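Local structure of cytokinin riboside 5'-monophosphate phosphoribohydrolase (5WQ3) at residues Ala88-Tyr101 with Leu235-Ala247. The protein is probably a LOG-like protein of the SLOG clan, built on a parallel beta sheet flanked by helices. Residues are numbered along the deposited sequence; the frame is centred on the assembly and turned at random.
Sequences AGVELGEKLVAADY and LDQAVKFIVDAHA. With PGE (triethylene glycol), chain M.
Tyr-101 and His-246 both carry CG anti to the carbonyl carbon (chi1 -71° and -77°), which turns both rings toward the gap between the helices, where their rims meet. Tyr-101 OH lies 2.8 Å from His-246 ND1 in a hydrogen bond at the imidazole edge. The ring planes are inclined at 46°, and neither ring covers the other. His-246 NE2 bonds Gln-164 O, so both ring nitrogens are engaged. A Schellman motif closes helix 84-98, with Asp-100, at positive phi, as its C-prime residue. Next comes Tyr-101, whose ring also meets Val-243 CG2 at its edge.

At the other end, Leu-235 is a knob among Ala-88, Glu-91, Leu-92 and Lys-95. Leu-235 CD1 reaches Glu-91 CB at 3.6 Å. The Lys-95 chain crosses it and bends at its last torsion; NZ then meets Asp-236 OD1 at 3.1 Å, from above the carboxylate plane, in a salt bridge. Midway, Val-239 CG1 touches Ala-99 CB at 3.8 Å, while CG2 packs on Leu-96 CD2.

Helices 84-98 and 235-246 thus pack side by side on the parallel sheet. Their apolar interface is flanked by a salt bridge near the start of helix 235-246 and a hydroxyl-imidazole hydrogen bond near its C-terminal end.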
loop_
_atom_site.group_PDB
_atom_site.type_symbol
_atom_site.label_atom_id
_atom_site.label_comp_id
_atom_site.label_asym_id
_atom_site.label_seq_id
_atom_site.Cartn_x
_atom_site.Cartn_y
_atom_site.Cartn_z
ATOM N N ALA C 88 24.266 43.168 -39.729
ATOM C CA ALA C 88 25.506 43.478 -40.413
ATOM C C ALA C 88 26.116 42.216 -41.092
ATOM O O ALA C 88 26.447 42.223 -42.285
ATOM C CB ALA C 88 26.487 44.119 -39.424
ATOM N N GLY C 89 26.203 41.127 -40.348
ATOM C CA GLY C 89 26.703 39.854 -40.939
ATOM C C GLY C 89 25.926 39.411 -42.166
ATOM O O GLY C 89 26.524 38.940 -43.113
ATOM N N VAL C 90 24.600 39.557 -42.153
ATOM C CA VAL C 90 23.764 39.156 -43.308
ATOM C C VAL C 90 24.091 40.003 -44.567
ATOM O O VAL C 90 24.278 39.455 -45.679
ATOM C CB VAL C 90 22.256 39.201 -42.975
ATOM C CG1 VAL C 90 21.379 39.109 -44.222
ATOM C CG2 VAL C 90 21.903 38.084 -41.983
ATOM N N GLU C 91 24.157 41.320 -44.368
ATOM C CA GLU C 91 24.485 42.294 -45.386
ATOM C C GLU C 91 25.898 42.069 -45.935
ATOM O O GLU C 91 26.120 42.174 -47.130
ATOM C CB GLU C 91 24.382 43.731 -44.818
ATOM C CG GLU C 91 22.945 44.203 -44.592
ATOM C CD GLU C 91 22.833 45.699 -44.285
ATOM O OE1 GLU C 91 23.780 46.296 -43.706
ATOM O OE2 GLU C 91 21.794 46.290 -44.636
ATOM N N LEU C 92 26.840 41.744 -45.062
ATOM C CA LEU C 92 28.190 41.397 -45.484
ATOM C C LEU C 92 28.192 40.181 -46.422
ATOM O O LEU C 92 28.873 40.166 -47.474
ATOM C CB LEU C 92 29.046 41.114 -44.271
ATOM C CG LEU C 92 30.474 40.721 -44.594
ATOM C CD1 LEU C 92 31.179 41.819 -45.339
ATOM C CD2 LEU C 92 31.214 40.385 -43.309
ATOM N N GLY C 93 27.415 39.188 -46.080
ATOM C CA GLY C 93 27.394 37.988 -46.929
ATOM C C GLY C 93 26.818 38.334 -48.280
ATOM O O GLY C 93 27.333 37.918 -49.333
ATOM N N GLU C 94 25.741 39.104 -48.257
ATOM C CA GLU C 94 25.109 39.578 -49.503
ATOM C C GLU C 94 26.103 40.367 -50.389
ATOM O O GLU C 94 26.211 40.111 -51.588
ATOM C CB GLU C 94 23.890 40.435 -49.178
ATOM C CG GLU C 94 23.014 40.750 -50.390
ATOM C CD GLU C 94 23.395 42.047 -51.099
ATOM O OE1 GLU C 94 23.772 41.992 -52.310
ATOM O OE2 GLU C 94 23.305 43.120 -50.434
ATOM N N LYS C 95 26.837 41.312 -49.805
ATOM C CA LYS C 95 27.771 42.170 -50.555
ATOM C C LYS C 95 28.991 41.413 -51.030
ATOM O O LYS C 95 29.541 41.715 -52.071
ATOM C CB LYS C 95 28.238 43.298 -49.636
ATOM C CG LYS C 95 27.109 44.294 -49.289
ATOM C CD LYS C 95 27.528 45.276 -48.225
ATOM C CE LYS C 95 26.405 46.224 -47.765
ATOM N NZ LYS C 95 25.889 46.999 -48.902
ATOM N N LEU C 96 29.461 40.452 -50.233
ATOM C CA LEU C 96 30.561 39.615 -50.693
ATOM C C LEU C 96 30.159 38.837 -51.944
ATOM O O LEU C 96 30.940 38.682 -52.842
ATOM C CB LEU C 96 31.058 38.644 -49.588
ATOM C CG LEU C 96 31.829 39.357 -48.499
ATOM C CD1 LEU C 96 32.027 38.460 -47.284
ATOM C CD2 LEU C 96 33.161 39.814 -49.085
ATOM N N VAL C 97 28.924 38.366 -51.995
ATOM C CA VAL C 97 28.490 37.540 -53.138
ATOM C C VAL C 97 28.296 38.423 -54.371
ATOM O O VAL C 97 28.568 37.991 -55.443
ATOM C CB VAL C 97 27.178 36.843 -52.850
ATOM C CG1 VAL C 97 26.471 36.384 -54.157
ATOM C CG2 VAL C 97 27.454 35.667 -51.948
ATOM N N ALA C 98 27.893 39.677 -54.166
ATOM C CA ALA C 98 27.777 40.682 -55.255
ATOM C C ALA C 98 29.161 41.035 -55.766
ATOM O O ALA C 98 29.299 41.502 -56.880
ATOM C CB ALA C 98 27.047 41.920 -54.741
ATOM N N ALA C 99 30.207 40.852 -54.959
ATOM C CA ALA C 99 31.550 41.016 -55.454
ATOM C C ALA C 99 32.136 39.734 -55.985
ATOM O O ALA C 99 33.320 39.699 -56.191
ATOM C CB ALA C 99 32.495 41.628 -54.427
ATOM N N ASP C 100 31.299 38.746 -56.256
ATOM C CA ASP C 100 31.682 37.448 -56.781
ATOM C C ASP C 100 32.573 36.601 -55.858
ATOM O O ASP C 100 33.359 35.793 -56.347
ATOM C CB ASP C 100 32.298 37.587 -58.170
ATOM C CG ASP C 100 31.403 38.425 -59.105
ATOM O OD1 ASP C 100 30.166 38.182 -59.096
ATOM O OD2 ASP C 100 31.930 39.372 -59.751
ATOM N N TYR C 101 32.415 36.748 -54.551
ATOM C CA TYR C 101 33.137 35.846 -53.577
ATOM C C TYR C 101 32.218 34.771 -53.029
ATOM O O TYR C 101 31.077 35.004 -52.760
ATOM C CB TYR C 101 33.751 36.652 -52.409
ATOM C CG TYR C 101 34.937 37.479 -52.846
ATOM C CD1 TYR C 101 36.191 36.918 -52.926
ATOM C CD2 TYR C 101 34.793 38.832 -53.152
ATOM C CE1 TYR C 101 37.288 37.655 -53.289
ATOM C CE2 TYR C 101 35.847 39.579 -53.545
ATOM C CZ TYR C 101 37.090 38.999 -53.641
ATOM O OH TYR C 101 38.154 39.756 -53.998
ATOM N N LEU C 235 30.365 48.322 -44.438
ATOM C CA LEU C 235 30.514 47.043 -45.120
ATOM C C LEU C 235 30.897 47.199 -46.583
ATOM O O LEU C 235 31.596 46.344 -47.125
ATOM C CB LEU C 235 29.233 46.274 -45.014
ATOM C CG LEU C 235 28.740 46.029 -43.596
ATOM C CD1 LEU C 235 27.370 45.381 -43.610
ATOM C CD2 LEU C 235 29.716 45.199 -42.766
ATOM N N ASP C 236 30.417 48.246 -47.277
ATOM C CA ASP C 236 30.893 48.447 -48.639
ATOM C C ASP C 236 32.367 48.789 -48.691
ATOM O O ASP C 236 33.091 48.375 -49.577
ATOM C CB ASP C 236 30.123 49.558 -49.303
ATOM C CG ASP C 236 28.735 49.188 -49.585
ATOM O OD1 ASP C 236 28.461 48.089 -50.129
ATOM O OD2 ASP C 236 27.893 50.022 -49.265
ATOM N N GLN C 237 32.836 49.600 -47.749
ATOM C CA GLN C 237 34.258 49.820 -47.662
ATOM C C GLN C 237 35.028 48.535 -47.391
ATOM O O GLN C 237 36.173 48.433 -47.850
ATOM C CB GLN C 237 34.611 50.763 -46.523
ATOM C CG GLN C 237 36.060 51.132 -46.424
ATOM C CD GLN C 237 36.338 52.003 -45.197
ATOM O OE1 GLN C 237 35.521 52.061 -44.282
ATOM N NE2 GLN C 237 37.475 52.671 -45.182
ATOM N N ALA C 238 34.491 47.662 -46.533
ATOM C CA ALA C 238 35.174 46.395 -46.217
ATOM C C ALA C 238 35.378 45.631 -47.481
ATOM O O ALA C 238 36.479 45.121 -47.755
ATOM C CB ALA C 238 34.335 45.542 -45.267
ATOM N N VAL C 239 34.313 45.555 -48.275
ATOM C CA VAL C 239 34.340 44.627 -49.443
ATOM C C VAL C 239 35.255 45.238 -50.516
ATOM O O VAL C 239 36.075 44.563 -51.149
ATOM C CB VAL C 239 32.905 44.409 -49.914
ATOM C CG1 VAL C 239 32.825 43.754 -51.271
ATOM C CG2 VAL C 239 32.143 43.682 -48.844
ATOM N N LYS C 240 35.146 46.542 -50.699
ATOM C CA LYS C 240 36.088 47.285 -51.539
ATOM C C LYS C 240 37.549 47.177 -51.134
ATOM O O LYS C 240 38.395 47.135 -52.002
ATOM C CB LYS C 240 35.704 48.802 -51.597
ATOM C CG LYS C 240 36.422 49.543 -52.711
ATOM C CD LYS C 240 36.132 51.071 -52.690
ATOM C CE LYS C 240 36.540 51.722 -54.029
ATOM N NZ LYS C 240 38.008 51.707 -54.219
ATOM N N PHE C 241 37.862 47.133 -49.836
ATOM C CA PHE C 241 39.224 46.937 -49.399
ATOM C C PHE C 241 39.723 45.567 -49.926
ATOM O O PHE C 241 40.788 45.430 -50.408
ATOM C CB PHE C 241 39.226 46.954 -47.909
ATOM C CG PHE C 241 40.579 46.836 -47.290
ATOM C CD1 PHE C 241 41.398 47.944 -47.135
ATOM C CD2 PHE C 241 41.007 45.593 -46.798
ATOM C CE1 PHE C 241 42.647 47.832 -46.510
ATOM C CE2 PHE C 241 42.208 45.474 -46.180
ATOM C CZ PHE C 241 43.046 46.593 -46.011
ATOM N N ILE C 242 38.886 44.597 -49.839
ATOM C CA ILE C 242 39.214 43.211 -50.310
ATOM C C ILE C 242 39.386 43.137 -51.822
ATOM O O ILE C 242 40.426 42.699 -52.333
ATOM C CB ILE C 242 38.134 42.248 -49.795
ATOM C CG1 ILE C 242 38.161 42.276 -48.268
ATOM C CG2 ILE C 242 38.356 40.778 -50.294
ATOM C CD1 ILE C 242 37.062 41.458 -47.616
ATOM N N VAL C 243 38.392 43.603 -52.546
ATOM C CA VAL C 243 38.490 43.721 -54.003
ATOM C C VAL C 243 39.771 44.414 -54.482
ATOM O O VAL C 243 40.513 43.901 -55.352
ATOM C CB VAL C 243 37.257 44.464 -54.575
ATOM C CG1 VAL C 243 37.510 44.856 -56.033
ATOM C CG2 VAL C 243 36.020 43.617 -54.389
ATOM N N ASP C 244 40.033 45.588 -53.893
ATOM C CA ASP C 244 41.185 46.341 -54.249
ATOM C C ASP C 244 42.459 45.607 -53.879
ATOM O O ASP C 244 43.427 45.619 -54.635
ATOM C CB ASP C 244 41.204 47.728 -53.543
ATOM C CG ASP C 244 40.232 48.679 -54.160
ATOM O OD1 ASP C 244 39.608 48.271 -55.184
ATOM O OD2 ASP C 244 40.009 49.807 -53.607
ATOM N N ALA C 245 42.483 44.972 -52.719
ATOM C CA ALA C 245 43.671 44.224 -52.338
ATOM C C ALA C 245 43.937 43.055 -53.309
ATOM O O ALA C 245 45.078 42.656 -53.480
ATOM C CB ALA C 245 43.516 43.681 -50.939
ATOM N N HIS C 246 42.917 42.515 -53.947
ATOM C CA HIS C 246 43.079 41.334 -54.798
ATOM C C HIS C 246 43.300 41.686 -56.256
ATOM O O HIS C 246 43.516 40.836 -57.069
ATOM C CB HIS C 246 41.860 40.453 -54.691
ATOM C CG HIS C 246 41.815 39.645 -53.446
ATOM N ND1 HIS C 246 40.666 39.090 -52.960
ATOM C CD2 HIS C 246 42.795 39.282 -52.597
ATOM C CE1 HIS C 246 40.937 38.417 -51.867
ATOM N NE2 HIS C 246 42.221 38.529 -51.621
ATOM N N ALA C 247 43.224 42.963 -56.557
ATOM C CA ALA C 247 43.264 43.402 -57.934
ATOM C C ALA C 247 44.713 43.687 -58.314
ATOM O O ALA C 247 45.569 43.988 -57.461
ATOM C CB ALA C 247 42.426 44.669 -58.120
HETATM O O4 PGE M . 37.281 53.259 -39.060
HETATM C C6 PGE M . 37.191 53.186 -40.479
HETATM C C5 PGE M . 38.543 53.600 -41.037
HETATM O O3 PGE M . 38.454 53.689 -42.456
#